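Local coordinates for copper-containing nitrite reductase (Hyphomicrobium denitrificans 1NES1, PDB 6TFO), which probably reduces nitrite to nitric oxide with electrons from cytochrome c, using bound copper ions, and works as a homotrimer, at residues Arg413-Asp418 with Gly427-Leu432; Phe251-Pro256 with Leu280-Glu285; Glu350-Phe355 with Phe406-Gly411; Leu344-Gly349 with Leu432-Pro437. All coordinates share one frame; numbering follows the deposited sequence.

How the contacts relate
From the N terminus, contact 2 comes first: it closes the loop between Phe251-Pro256 and Leu280-Glu285, which contains strand 257-262 and helix 268-274, within the middle cupredoxin domain. The other three lie in the C-terminal cupredoxin domain. Contact 4 opens there at Leu344-Gly349, and Glu350-Phe355 follows at once to open contact 3, which closes at Phe406-Gly411. Contact 1, a beta hairpin with a long connecting loop, comes next, and contact 4 closes last at Leu432-Pro437, so contacts 3 and 1 sit in series inside its loop. Contacts 1 and 4 share Leu432 and build one sheet; contact 3 belongs to the facing sheet. Leu281 against Phe355 joins contact 2 to contact 3.

Contact 1 of 4, residues Arg413-Asp418 with Gly427-Leu432; sequences RYVLVD and GLVGFL
The strands run antiparallel, with Tyr414 and Leu432, like Leu416 and Gly430, as hydrogen-bonded pairs and Val415 with Phe431 as the non-hydrogen-bonded pair between them. They form a beta hairpin in one sheet of the C-terminal cupredoxin sandwich. Leu416 N donates to Gly430 O at 2.9 Å, and Gly430 N to Leu416 O at 3.0 Å. Glycine suits position 430, since a CB there would come close to Leu416 CB.

On the face of Val415 and Phe431, the chain of Arg413 passes over the aromatic ring. Its CD makes a CH-pi contact 3.6 Å from the Phe431 ring centroid, only 9° off the normal. The bend at chi3 (-81°) puts NE above the rim, 3.3 Å from Phe431 CD2. Arg413 CZ lies 4.4 Å from the Phe431 centroid, an off-centre cation-pi pair with planes 44° apart. Val415 CG2 comes to the ring edge, 3.8 Å from Phe431 CE1, and Val415 CG1 packs tightly on Val429 CG2 at 3.5 Å. An alanine in place of Phe431 would probably leave the guanidinium without its aromatic partner and free to turn.

The Asp418 side chain, just before the copper-binding residue His419 in sequence, is held by Gln299 and by a salt bridge to Arg423. The backbone N of Asp418 donates to a water, which in turn donates to Leu428 O.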
loop_
_atom_site.group_PDB
_atom_site.type_symbol
_atom_site.label_atom_id
_atom_site.label_comp_id
_atom_site.label_asym_id
_atom_site.label_seq_id
_atom_site.Cartn_x
_atom_site.Cartn_y
_atom_site.Cartn_z
ATOM N N ARG C 413 -23.016 45.448 3.034
ATOM C CA ARG C 413 -22.673 44.337 2.114
ATOM C C ARG C 413 -23.553 43.143 2.501
ATOM O O ARG C 413 -23.361 42.593 3.601
ATOM C CB ARG C 413 -21.181 44.022 2.204
ATOM C CG ARG C 413 -20.813 42.643 1.673
ATOM C CD ARG C 413 -19.319 42.456 1.586
ATOM N NE ARG C 413 -18.857 43.090 0.364
ATOM C CZ ARG C 413 -17.860 43.956 0.285
ATOM N NH1 ARG C 413 -17.534 44.463 -0.895
ATOM N NH2 ARG C 413 -17.186 44.301 1.373
ATOM N N TYR C 414 -24.540 42.811 1.671
ATOM C CA TYR C 414 -25.442 41.662 1.911
ATOM C C TYR C 414 -24.838 40.465 1.172
ATOM O O TYR C 414 -24.332 40.631 0.036
ATOM C CB TYR C 414 -26.870 42.028 1.510
ATOM C CG TYR C 414 -27.496 43.122 2.347
ATOM C CD1 TYR C 414 -28.144 42.837 3.545
ATOM C CD2 TYR C 414 -27.460 44.448 1.933
ATOM C CE1 TYR C 414 -28.735 43.838 4.304
ATOM C CE2 TYR C 414 -28.054 45.456 2.674
ATOM C CZ TYR C 414 -28.703 45.151 3.862
ATOM O OH TYR C 414 -29.299 46.134 4.605
ATOM N N VAL C 415 -24.840 39.296 1.808
ATOM C CA VAL C 415 -24.053 38.138 1.305
ATOM C C VAL C 415 -24.989 37.006 0.910
ATOM O O VAL C 415 -25.621 36.446 1.806
ATOM C CB VAL C 415 -23.019 37.670 2.339
ATOM C CG1 VAL C 415 -22.223 36.489 1.819
ATOM C CG2 VAL C 415 -22.085 38.803 2.730
ATOM N N LEU C 416 -24.990 36.665 -0.382
ATOM C CA LEU C 416 -25.696 35.491 -0.954
ATOM C C LEU C 416 -24.914 34.216 -0.612
ATOM O O LEU C 416 -23.707 34.174 -0.904
ATOM C CB LEU C 416 -25.777 35.647 -2.477
ATOM C CG LEU C 416 -26.778 36.661 -3.033
ATOM C CD1 LEU C 416 -26.360 38.094 -2.707
ATOM C CD2 LEU C 416 -26.905 36.481 -4.541
ATOM N N VAL C 417 -25.579 33.207 -0.045
ATOM C CA VAL C 417 -24.964 31.901 0.333
ATOM C C VAL C 417 -25.942 30.765 0.037
ATOM O O VAL C 417 -27.175 31.004 0.021
ATOM C CB VAL C 417 -24.549 31.855 1.818
ATOM C CG1 VAL C 417 -23.591 32.988 2.169
ATOM C CG2 VAL C 417 -25.749 31.845 2.760
ATOM N N ASP C 418 -25.396 29.564 -0.162
ATOM C CA ASP C 418 -26.095 28.281 0.109
ATOM C C ASP C 418 -25.819 27.999 1.585
ATOM O O ASP C 418 -24.661 28.029 1.954
ATOM C CB ASP C 418 -25.595 27.219 -0.858
ATOM C CG ASP C 418 -26.254 25.868 -0.737
ATOM O OD1 ASP C 418 -26.861 25.601 0.341
ATOM O OD2 ASP C 418 -26.152 25.091 -1.730
ATOM N N GLY C 427 -15.998 27.973 -2.866
ATOM C CA GLY C 427 -16.148 29.128 -3.780
ATOM C C GLY C 427 -17.554 29.748 -3.817
ATOM O O GLY C 427 -17.734 30.724 -4.581
ATOM N N LEU C 428 -18.511 29.266 -3.013
ATOM C CA LEU C 428 -19.941 29.663 -3.109
ATOM C C LEU C 428 -20.260 30.796 -2.140
ATOM O O LEU C 428 -20.665 30.530 -0.987
ATOM C CB LEU C 428 -20.846 28.470 -2.802
ATOM C CG LEU C 428 -22.308 28.647 -3.220
ATOM C CD1 LEU C 428 -22.420 28.978 -4.702
ATOM C CD2 LEU C 428 -23.098 27.393 -2.905
ATOM N N VAL C 429 -20.127 32.022 -2.623
ATOM C CA VAL C 429 -20.453 33.260 -1.858
ATOM C C VAL C 429 -20.565 34.411 -2.871
ATOM O O VAL C 429 -19.835 34.386 -3.885
ATOM C CB VAL C 429 -19.401 33.508 -0.765
ATOM C CG1 VAL C 429 -18.051 33.826 -1.374
ATOM C CG2 VAL C 429 -19.801 34.604 0.198
ATOM N N GLY C 430 -21.518 35.321 -2.654
ATOM C CA GLY C 430 -21.739 36.520 -3.486
ATOM C C GLY C 430 -22.009 37.730 -2.611
ATOM O O GLY C 430 -22.476 37.565 -1.447
ATOM N N PHE C 431 -21.731 38.912 -3.150
ATOM C CA PHE C 431 -21.967 40.210 -2.473
ATOM C C PHE C 431 -23.049 41.020 -3.205
ATOM O O PHE C 431 -23.053 41.120 -4.463
ATOM C CB PHE C 431 -20.652 40.966 -2.363
ATOM C CG PHE C 431 -19.631 40.310 -1.480
ATOM C CD1 PHE C 431 -20.023 39.510 -0.415
ATOM C CD2 PHE C 431 -18.276 40.524 -1.690
ATOM C CE1 PHE C 431 -19.079 38.921 0.412
ATOM C CE2 PHE C 431 -17.334 39.943 -0.858
ATOM C CZ PHE C 431 -17.732 39.145 0.192
ATOM N N LEU C 432 -23.980 41.543 -2.412
ATOM C CA LEU C 432 -24.908 42.642 -2.782
ATOM C C LEU C 432 -24.454 43.879 -2.007
ATOM O O LEU C 432 -24.670 43.913 -0.756
ATOM C CB LEU C 432 -26.342 42.244 -2.424
ATOM C CG LEU C 432 -27.390 43.351 -2.510
ATOM C CD1 LEU C 432 -27.365 44.042 -3.867
ATOM C CD2 LEU C 432 -28.764 42.776 -2.245
HETATM O O HOH W 1 -22.444 29.141 0.134
#

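Contact 2 of 4, residues Phe251-Pro256 with Leu280-Glu285; sequences FKALVP and LLVEPE
Val282 and Ala253 meet through aliphatic carbon. Val282 CG1, anti to the backbone N (chi1 -177°), comes 3.7 Å from Ala253 CB, and the other branch, CG2, is 4.1 Å from the same methyl. A small residue suits position 253, where the chain bends through an inverse gamma turn and its CB faces the valine. Val202 of the neighbouring strand 200-203 packs on both. Further along, the rings of Pro256 and Pro284 approach with their CB atoms 3.9 Å apart, and Val383 touches both prolines; the rigid rings suit the points where the chain enters strand 257-262 and leaves strand 277-283.

This contact belongs to the middle cupredoxin domain. Strand 246-252 lies in one sheet, and the chain crosses through Ala253-Pro256 to the other, where strand 257-262 pairs with strand 277-283. The crossing therefore rests on the end of strand 277-283. Phe251 also pairs with a strand of a neighbouring subunit, extending its sheet across the interface.

Contacts with backbone oxygens form the second group. The Val255 carbonyl O sits 3.3 Å from Val282 CG1, and Pro256 CA makes a CA-H...O contact of 3.1 Å to Val282 O. An alanine in place of Val282 would probably open a gap beside Ala253 CB and uncover the Val255 carbonyl, both of which the valine methyls touch. The polar partner lies outside: Glu283, whose side chain starts away from Ala253-Pro256, forms a salt bridge with Arg201.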
loop_
_atom_site.group_PDB
_atom_site.type_symbol
_atom_site.label_atom_id
_atom_site.label_comp_id
_atom_site.label_asym_id
_atom_site.label_seq_id
_atom_site.Cartn_x
_atom_site.Cartn_y
_atom_site.Cartn_z
ATOM N N PHE C 251 -41.944 26.656 -30.181
ATOM C CA PHE C 251 -42.792 26.132 -29.075
ATOM C C PHE C 251 -43.580 27.291 -28.448
ATOM O O PHE C 251 -43.094 28.447 -28.466
ATOM C CB PHE C 251 -41.925 25.349 -28.078
ATOM C CG PHE C 251 -41.028 26.201 -27.213
ATOM C CD1 PHE C 251 -39.804 26.656 -27.680
ATOM C CD2 PHE C 251 -41.418 26.574 -25.938
ATOM C CE1 PHE C 251 -38.982 27.444 -26.888
ATOM C CE2 PHE C 251 -40.605 27.373 -25.151
ATOM C CZ PHE C 251 -39.377 27.795 -25.619
ATOM N N LYS C 252 -44.778 26.995 -27.941
ATOM C CA LYS C 252 -45.668 27.986 -27.278
ATOM C C LYS C 252 -45.350 27.977 -25.784
ATOM O O LYS C 252 -45.293 26.891 -25.212
ATOM C CB LYS C 252 -47.152 27.699 -27.563
ATOM C CG LYS C 252 -47.853 28.706 -28.474
ATOM C CD LYS C 252 -48.703 28.080 -29.579
ATOM C CE LYS C 252 -49.942 27.359 -29.084
ATOM N NZ LYS C 252 -51.168 28.192 -29.213
ATOM N N ALA C 253 -45.106 29.156 -25.216
ATOM C CA ALA C 253 -44.966 29.378 -23.763
ATOM C C ALA C 253 -46.360 29.305 -23.121
ATOM O O ALA C 253 -46.995 30.349 -22.971
ATOM C CB ALA C 253 -44.272 30.699 -23.510
ATOM N N LEU C 254 -46.814 28.098 -22.779
ATOM C CA LEU C 254 -48.191 27.826 -22.297
ATOM C C LEU C 254 -48.342 28.200 -20.824
ATOM O O LEU C 254 -49.484 28.374 -20.398
ATOM C CB LEU C 254 -48.519 26.340 -22.465
ATOM C CG LEU C 254 -48.556 25.826 -23.900
ATOM C CD1 LEU C 254 -48.854 24.332 -23.940
ATOM C CD2 LEU C 254 -49.570 26.600 -24.738
ATOM N N VAL C 255 -47.263 28.243 -20.049
ATOM C CA VAL C 255 -47.391 28.330 -18.564
ATOM C C VAL C 255 -46.451 29.394 -18.034
ATOM O O VAL C 255 -45.276 29.389 -18.362
ATOM C CB VAL C 255 -47.109 26.984 -17.891
ATOM C CG1 VAL C 255 -47.329 27.082 -16.391
ATOM C CG2 VAL C 255 -47.939 25.867 -18.518
ATOM N N PRO C 256 -46.946 30.350 -17.223
ATOM C CA PRO C 256 -46.076 31.317 -16.572
ATOM C C PRO C 256 -45.302 30.616 -15.452
ATOM O O PRO C 256 -45.819 29.677 -14.847
ATOM C CB PRO C 256 -47.017 32.376 -15.975
ATOM C CG PRO C 256 -48.397 32.016 -16.479
ATOM C CD PRO C 256 -48.357 30.553 -16.860
ATOM N N LEU C 280 -35.381 30.841 -18.079
ATOM C CA LEU C 280 -36.495 31.348 -18.931
ATOM C C LEU C 280 -37.615 31.828 -18.002
ATOM O O LEU C 280 -38.200 30.958 -17.306
ATOM C CB LEU C 280 -37.006 30.214 -19.837
ATOM C CG LEU C 280 -38.261 30.516 -20.650
ATOM C CD1 LEU C 280 -37.985 31.653 -21.640
ATOM C CD2 LEU C 280 -38.764 29.268 -21.352
ATOM N N LEU C 281 -37.866 33.139 -17.968
ATOM C CA LEU C 281 -39.078 33.748 -17.338
ATOM C C LEU C 281 -40.182 33.815 -18.388
ATOM O O LEU C 281 -39.987 34.526 -19.411
ATOM C CB LEU C 281 -38.765 35.154 -16.806
ATOM C CG LEU C 281 -39.910 35.877 -16.100
ATOM C CD1 LEU C 281 -40.393 35.111 -14.885
ATOM C CD2 LEU C 281 -39.483 37.279 -15.692
ATOM N N VAL C 282 -41.259 33.059 -18.173
ATOM C CA VAL C 282 -42.547 33.232 -18.903
ATOM C C VAL C 282 -43.433 34.113 -18.014
ATOM O O VAL C 282 -43.978 33.607 -17.026
ATOM C CB VAL C 282 -43.179 31.876 -19.248
ATOM C CG1 VAL C 282 -44.446 32.035 -20.061
ATOM C CG2 VAL C 282 -42.193 30.998 -19.993
ATOM N N GLU C 283 -43.486 35.416 -18.303
ATOM C CA GLU C 283 -44.259 36.400 -17.501
ATOM C C GLU C 283 -45.748 36.064 -17.561
ATOM O O GLU C 283 -46.288 35.725 -18.611
ATOM C CB GLU C 283 -44.028 37.817 -18.010
ATOM C CG GLU C 283 -42.729 38.442 -17.530
ATOM C CD GLU C 283 -42.668 39.929 -17.833
ATOM O OE1 GLU C 283 -43.744 40.519 -17.979
ATOM O OE2 GLU C 283 -41.563 40.495 -17.917
ATOM N N PRO C 284 -46.484 36.164 -16.437
ATOM C CA PRO C 284 -47.943 36.046 -16.478
ATOM C C PRO C 284 -48.507 37.290 -17.187
ATOM O O PRO C 284 -47.757 38.241 -17.353
ATOM C CB PRO C 284 -48.325 35.966 -14.987
ATOM C CG PRO C 284 -47.221 36.726 -14.266
ATOM C CD PRO C 284 -45.976 36.493 -15.094
ATOM N N GLU C 285 -49.782 37.284 -17.587
ATOM C CA GLU C 285 -50.403 38.381 -18.388
ATOM C C GLU C 285 -50.124 39.745 -17.744
ATOM O O GLU C 285 -49.684 40.668 -18.479
ATOM C CB GLU C 285 -51.901 38.146 -18.557
ATOM C CG GLU C 285 -52.224 37.019 -19.512
ATOM C CD GLU C 285 -53.532 37.199 -20.258
ATOM O OE1 GLU C 285 -53.638 36.649 -21.368
ATOM O OE2 GLU C 285 -54.423 37.912 -19.735
#

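Contact 3 of 4, residues Glu350-Phe355 with Phe406-Gly411; sequences ETVRIF and FKLDRG
Glu350 and Val352 are joined to Leu408 and Phe406 by backbone hydrogen bonds. Val352 and Phe406 form an antiparallel hydrogen-bonded pair: Val352 N donates to Phe406 O at 2.8 Å, and Phe406 N returns a bond to Val352 O at 3.1 Å. Beyond the non-hydrogen-bonded pair Thr351-Lys407, Leu408 N donates to Glu350 O at 2.8 Å, nearly straight at 173°.

Apolar packing occupies the face of Val352 and Phe406. Chi1 of 51° puts Phe406 CG in the crowded position between backbone N and carbonyl carbon; the side chains of Phe406 and Val352 lie side by side. Val352 CB stands over one ring face, displaced toward the rim, with CG1 4.0 Å from Phe406 CZ. Ile354 CD1 comes to the ring edge, 4.0 Å from Phe406 CE1. The other valine branch, CG2, touches Leu408 CD1 at 3.6 Å. Branched and aromatic side chains suit this buried face; on the opposite one Thr351 CG2 rests against Lys407 CG at 3.9 Å, where a threonine and a long, extended lysine suit the more open surface.

At the ends, Glu350 forms a salt bridge with Arg293, and, locally within 406-411, Arg410 grips Gly411 O with NE and NH2 while its NH1 forms a salt bridge with Asp440.

Within the larger sheet of the C-terminal cupredoxin sandwich, strand 351-360 has strand 293-302 on its other side, while strand 400-407 is flanked by strand 374-377.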
loop_
_atom_site.group_PDB
_atom_site.type_symbol
_atom_site.label_atom_id
_atom_site.label_comp_id
_atom_site.label_asym_id
_atom_site.label_seq_id
_atom_site.Cartn_x
_atom_site.Cartn_y
_atom_site.Cartn_z
ATOM N N GLU C 350 -34.614 50.649 -2.205
ATOM C CA GLU C 350 -35.057 49.893 -3.408
ATOM C C GLU C 350 -35.623 48.538 -2.984
ATOM O O GLU C 350 -35.060 47.909 -2.057
ATOM C CB GLU C 350 -33.914 49.668 -4.385
ATOM C CG GLU C 350 -33.448 50.914 -5.092
ATOM C CD GLU C 350 -32.298 50.638 -6.034
ATOM O OE1 GLU C 350 -31.980 51.487 -6.858
ATOM O OE2 GLU C 350 -31.729 49.546 -5.945
ATOM N N THR C 351 -36.712 48.120 -3.625
ATOM C CA THR C 351 -37.157 46.709 -3.651
ATOM C C THR C 351 -36.332 45.992 -4.722
ATOM O O THR C 351 -36.257 46.501 -5.855
ATOM C CB THR C 351 -38.658 46.578 -3.912
ATOM O OG1 THR C 351 -38.858 47.294 -5.131
ATOM C CG2 THR C 351 -39.508 47.109 -2.777
ATOM N N VAL C 352 -35.721 44.872 -4.345
ATOM C CA VAL C 352 -34.802 44.065 -5.186
ATOM C C VAL C 352 -35.474 42.715 -5.441
ATOM O O VAL C 352 -36.031 42.131 -4.470
ATOM C CB VAL C 352 -33.451 43.898 -4.476
ATOM C CG1 VAL C 352 -32.570 42.889 -5.199
ATOM C CG2 VAL C 352 -32.752 45.237 -4.321
ATOM N N ARG C 353 -35.458 42.259 -6.691
ATOM C CA ARG C 353 -35.872 40.878 -7.041
ATOM C C ARG C 353 -34.636 40.103 -7.522
ATOM O O ARG C 353 -33.936 40.598 -8.429
ATOM C CB ARG C 353 -36.973 40.844 -8.107
ATOM C CG ARG C 353 -37.159 39.455 -8.699
ATOM C CD ARG C 353 -38.475 39.248 -9.397
ATOM N NE ARG C 353 -38.760 40.366 -10.263
ATOM C CZ ARG C 353 -39.854 41.110 -10.217
ATOM N NH1 ARG C 353 -39.986 42.109 -11.066
ATOM N NH2 ARG C 353 -40.822 40.847 -9.360
ATOM N N ILE C 354 -34.411 38.909 -6.970
ATOM C CA ILE C 354 -33.398 37.937 -7.480
ATOM C C ILE C 354 -34.136 36.756 -8.121
ATOM O O ILE C 354 -34.888 36.060 -7.406
ATOM C CB ILE C 354 -32.450 37.479 -6.360
ATOM C CG1 ILE C 354 -31.794 38.666 -5.644
ATOM C CG2 ILE C 354 -31.430 36.501 -6.921
ATOM C CD1 ILE C 354 -30.986 38.299 -4.430
ATOM N N PHE C 355 -33.962 36.576 -9.435
ATOM C CA PHE C 355 -34.232 35.300 -10.138
ATOM C C PHE C 355 -33.072 34.345 -9.835
ATOM O O PHE C 355 -31.946 34.580 -10.324
ATOM C CB PHE C 355 -34.364 35.514 -11.643
ATOM C CG PHE C 355 -35.463 36.454 -12.039
ATOM C CD1 PHE C 355 -36.775 36.037 -12.025
ATOM C CD2 PHE C 355 -35.177 37.745 -12.423
ATOM C CE1 PHE C 355 -37.794 36.909 -12.386
ATOM C CE2 PHE C 355 -36.195 38.611 -12.789
ATOM C CZ PHE C 355 -37.502 38.193 -12.772
ATOM N N PHE C 406 -37.116 41.635 -1.649
ATOM C CA PHE C 406 -37.022 42.281 -0.325
ATOM C C PHE C 406 -36.757 43.765 -0.567
ATOM O O PHE C 406 -36.307 44.138 -1.683
ATOM C CB PHE C 406 -35.947 41.591 0.512
ATOM C CG PHE C 406 -34.627 41.450 -0.202
ATOM C CD1 PHE C 406 -34.378 40.357 -1.016
ATOM C CD2 PHE C 406 -33.651 42.426 -0.081
ATOM C CE1 PHE C 406 -33.176 40.238 -1.686
ATOM C CE2 PHE C 406 -32.455 42.317 -0.768
ATOM C CZ PHE C 406 -32.220 41.219 -1.565
ATOM N N LYS C 407 -37.077 44.594 0.426
ATOM C CA LYS C 407 -36.769 46.044 0.402
ATOM C C LYS C 407 -35.468 46.232 1.157
ATOM O O LYS C 407 -35.335 45.688 2.273
ATOM C CB LYS C 407 -37.860 46.931 1.019
ATOM C CG LYS C 407 -37.812 48.382 0.552
ATOM C CD LYS C 407 -38.546 49.367 1.412
ATOM C CE LYS C 407 -38.725 50.700 0.720
ATOM N NZ LYS C 407 -39.866 51.464 1.278
ATOM N N LEU C 408 -34.554 46.964 0.534
ATOM C CA LEU C 408 -33.310 47.409 1.185
ATOM C C LEU C 408 -33.683 48.567 2.096
ATOM O O LEU C 408 -33.707 49.711 1.630
ATOM C CB LEU C 408 -32.305 47.788 0.100
ATOM C CG LEU C 408 -31.812 46.603 -0.725
ATOM C CD1 LEU C 408 -30.916 47.079 -1.858
ATOM C CD2 LEU C 408 -31.099 45.602 0.175
ATOM N N ASP C 409 -34.012 48.246 3.338
ATOM C CA ASP C 409 -34.397 49.244 4.364
ATOM C C ASP C 409 -33.156 50.087 4.669
ATOM O O ASP C 409 -33.316 51.278 4.953
ATOM C CB ASP C 409 -34.963 48.590 5.633
ATOM C CG ASP C 409 -35.827 47.367 5.367
ATOM O OD1 ASP C 409 -35.262 46.256 5.209
ATOM O OD2 ASP C 409 -37.049 47.537 5.291
ATOM N N ARG C 410 -31.966 49.485 4.618
ATOM C CA ARG C 410 -30.719 50.152 5.070
ATOM C C ARG C 410 -29.503 49.552 4.355
ATOM O O ARG C 410 -29.653 48.535 3.646
ATOM C CB ARG C 410 -30.591 50.031 6.592
ATOM C CG ARG C 410 -30.635 48.601 7.121
ATOM C CD ARG C 410 -29.717 48.490 8.318
ATOM N NE ARG C 410 -28.351 48.817 7.928
ATOM C CZ ARG C 410 -27.395 49.243 8.751
ATOM N NH1 ARG C 410 -27.631 49.418 10.046
ATOM N NH2 ARG C 410 -26.189 49.494 8.261
ATOM N N GLY C 411 -28.346 50.177 4.546
ATOM C CA GLY C 411 -27.113 49.886 3.796
ATOM C C GLY C 411 -26.381 48.686 4.367
ATOM O O GLY C 411 -26.753 48.214 5.474
#

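Contact 4 of 4, residues Leu344-Gly349 with Leu432-Pro437; sequences LYANVG and LNVDGP
Asn433 is bonded to the two residues that flank Tyr345, the pattern of parallel strands: Asn433 N donates to Leu344 O at 2.7 Å, almost straight at 176°, and Asn433 O accepts from Ala346 N at 3.1 Å. Tyr345 and Asn433 project side by side on one face, with the ring and amide planes 46° apart and Tyr345 CE1 3.7 Å from Asn433 ND2. On the other face Leu432 CD1 lies 3.7 Å from Leu344 CB and 3.9 Å from Ala346 CB; the short alanine lets the leucine branch come close. Farther on, the side chains of Val348 and Val434 cross at about a right angle, and Val348 CG2 sits 3.4 Å from Asp435 O. Gly436 suits its place, since a CB there would crowd that same methyl.

Around this shell, Leu408 packs on Ala346 and Val434, and Phe295 on Leu344, both from the facing sheet's side of the fold. Glu350 OE2 accepts from Asn347 N, a bond spanning the residues that lead into strand 351-360.

Strand 344-345 is thus an edge strand beside strand 430-434, a parallel pairing typical of the cupredoxin Greek-key sandwich and repeated here by strands 60-63 with 128-134 and 200-203 with 277-283.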
loop_
_atom_site.group_PDB
_atom_site.type_symbol
_atom_site.label_atom_id
_atom_site.label_comp_id
_atom_site.label_asym_id
_atom_site.label_seq_id
_atom_site.Cartn_x
_atom_site.Cartn_y
_atom_site.Cartn_z
ATOM N N LEU C 344 -23.176 42.361 -7.111
ATOM C CA LEU C 344 -24.503 43.026 -7.171
ATOM C C LEU C 344 -24.369 44.397 -6.493
ATOM O O LEU C 344 -23.732 44.478 -5.405
ATOM C CB LEU C 344 -25.555 42.164 -6.465
ATOM C CG LEU C 344 -25.953 40.862 -7.165
ATOM C CD1 LEU C 344 -24.862 39.807 -7.055
ATOM C CD2 LEU C 344 -27.237 40.314 -6.584
ATOM N N TYR C 345 -24.949 45.430 -7.124
ATOM C CA TYR C 345 -25.022 46.829 -6.625
ATOM C C TYR C 345 -26.486 47.269 -6.565
ATOM O O TYR C 345 -27.259 46.999 -7.501
ATOM C CB TYR C 345 -24.186 47.753 -7.513
ATOM C CG TYR C 345 -22.712 47.433 -7.493
ATOM C CD1 TYR C 345 -21.909 47.811 -6.420
ATOM C CD2 TYR C 345 -22.124 46.718 -8.533
ATOM C CE1 TYR C 345 -20.557 47.504 -6.388
ATOM C CE2 TYR C 345 -20.774 46.399 -8.512
ATOM C CZ TYR C 345 -19.990 46.792 -7.439
ATOM O OH TYR C 345 -18.667 46.476 -7.441
ATOM N N ALA C 346 -26.867 47.922 -5.471
ATOM C CA ALA C 346 -28.232 48.454 -5.262
ATOM C C ALA C 346 -28.186 49.644 -4.290
ATOM O O ALA C 346 -27.124 49.877 -3.685
ATOM C CB ALA C 346 -29.145 47.353 -4.779
ATOM N N ASN C 347 -29.313 50.351 -4.153
ATOM C CA ASN C 347 -29.456 51.568 -3.318
ATOM C C ASN C 347 -30.481 51.336 -2.202
ATOM O O ASN C 347 -31.516 50.653 -2.452
ATOM C CB ASN C 347 -29.813 52.763 -4.195
ATOM C CG ASN C 347 -28.736 53.022 -5.222
ATOM O OD1 ASN C 347 -27.573 53.228 -4.882
ATOM N ND2 ASN C 347 -29.114 52.956 -6.482
ATOM N N VAL C 348 -30.200 51.894 -1.018
ATOM C CA VAL C 348 -31.141 51.890 0.140
ATOM C C VAL C 348 -32.513 52.354 -0.359
ATOM O O VAL C 348 -32.552 53.264 -1.197
ATOM C CB VAL C 348 -30.621 52.774 1.288
ATOM C CG1 VAL C 348 -31.653 52.894 2.406
ATOM C CG2 VAL C 348 -29.300 52.237 1.843
ATOM N N GLY C 349 -33.592 51.730 0.116
ATOM C CA GLY C 349 -34.972 52.091 -0.246
ATOM C C GLY C 349 -35.498 51.267 -1.409
ATOM O O GLY C 349 -36.747 51.207 -1.564
ATOM N N LEU C 432 -23.980 41.543 -2.412
ATOM C CA LEU C 432 -24.908 42.642 -2.782
ATOM C C LEU C 432 -24.454 43.879 -2.007
ATOM O O LEU C 432 -24.670 43.913 -0.756
ATOM C CB LEU C 432 -26.342 42.244 -2.424
ATOM C CG LEU C 432 -27.390 43.351 -2.510
ATOM C CD1 LEU C 432 -27.365 44.042 -3.867
ATOM C CD2 LEU C 432 -28.764 42.776 -2.245
ATOM N N ASN C 433 -23.811 44.810 -2.720
ATOM C CA ASN C 433 -23.197 46.029 -2.146
ATOM C C ASN C 433 -24.236 47.157 -2.187
ATOM O O ASN C 433 -24.799 47.414 -3.279
ATOM C CB ASN C 433 -21.901 46.371 -2.875
ATOM C CG ASN C 433 -20.878 45.257 -2.769
ATOM O OD1 ASN C 433 -20.569 44.797 -1.677
ATOM N ND2 ASN C 433 -20.349 44.811 -3.896
ATOM N N VAL C 434 -24.506 47.764 -1.029
ATOM C CA VAL C 434 -25.549 48.807 -0.822
ATOM C C VAL C 434 -24.966 49.868 0.123
ATOM O O VAL C 434 -24.953 49.617 1.350
ATOM C CB VAL C 434 -26.830 48.186 -0.234
ATOM C CG1 VAL C 434 -27.970 49.194 -0.164
ATOM C CG2 VAL C 434 -27.277 46.950 -0.997
ATOM N N ASP C 435 -24.487 51.009 -0.396
ATOM C CA ASP C 435 -23.862 52.051 0.473
ATOM C C ASP C 435 -24.967 52.776 1.268
ATOM O O ASP C 435 -26.118 52.964 0.773
ATOM C CB ASP C 435 -22.885 52.971 -0.267
ATOM C CG ASP C 435 -23.531 53.867 -1.299
ATOM O OD1 ASP C 435 -24.528 53.431 -1.904
ATOM O OD2 ASP C 435 -23.030 54.987 -1.484
ATOM N N GLY C 436 -24.618 53.130 2.505
ATOM C CA GLY C 436 -25.497 53.735 3.529
ATOM C C GLY C 436 -24.762 53.765 4.863
ATOM O O GLY C 436 -23.721 53.137 4.991
ATOM N N PRO C 437 -25.240 54.485 5.898
ATOM C CA PRO C 437 -24.463 54.621 7.136
ATOM C C PRO C 437 -24.258 53.261 7.831
ATOM O O PRO C 437 -25.058 52.363 7.584
ATOM C CB PRO C 437 -25.306 55.591 7.985
ATOM C CG PRO C 437 -26.721 55.455 7.434
ATOM C CD PRO C 437 -26.545 55.164 5.954
#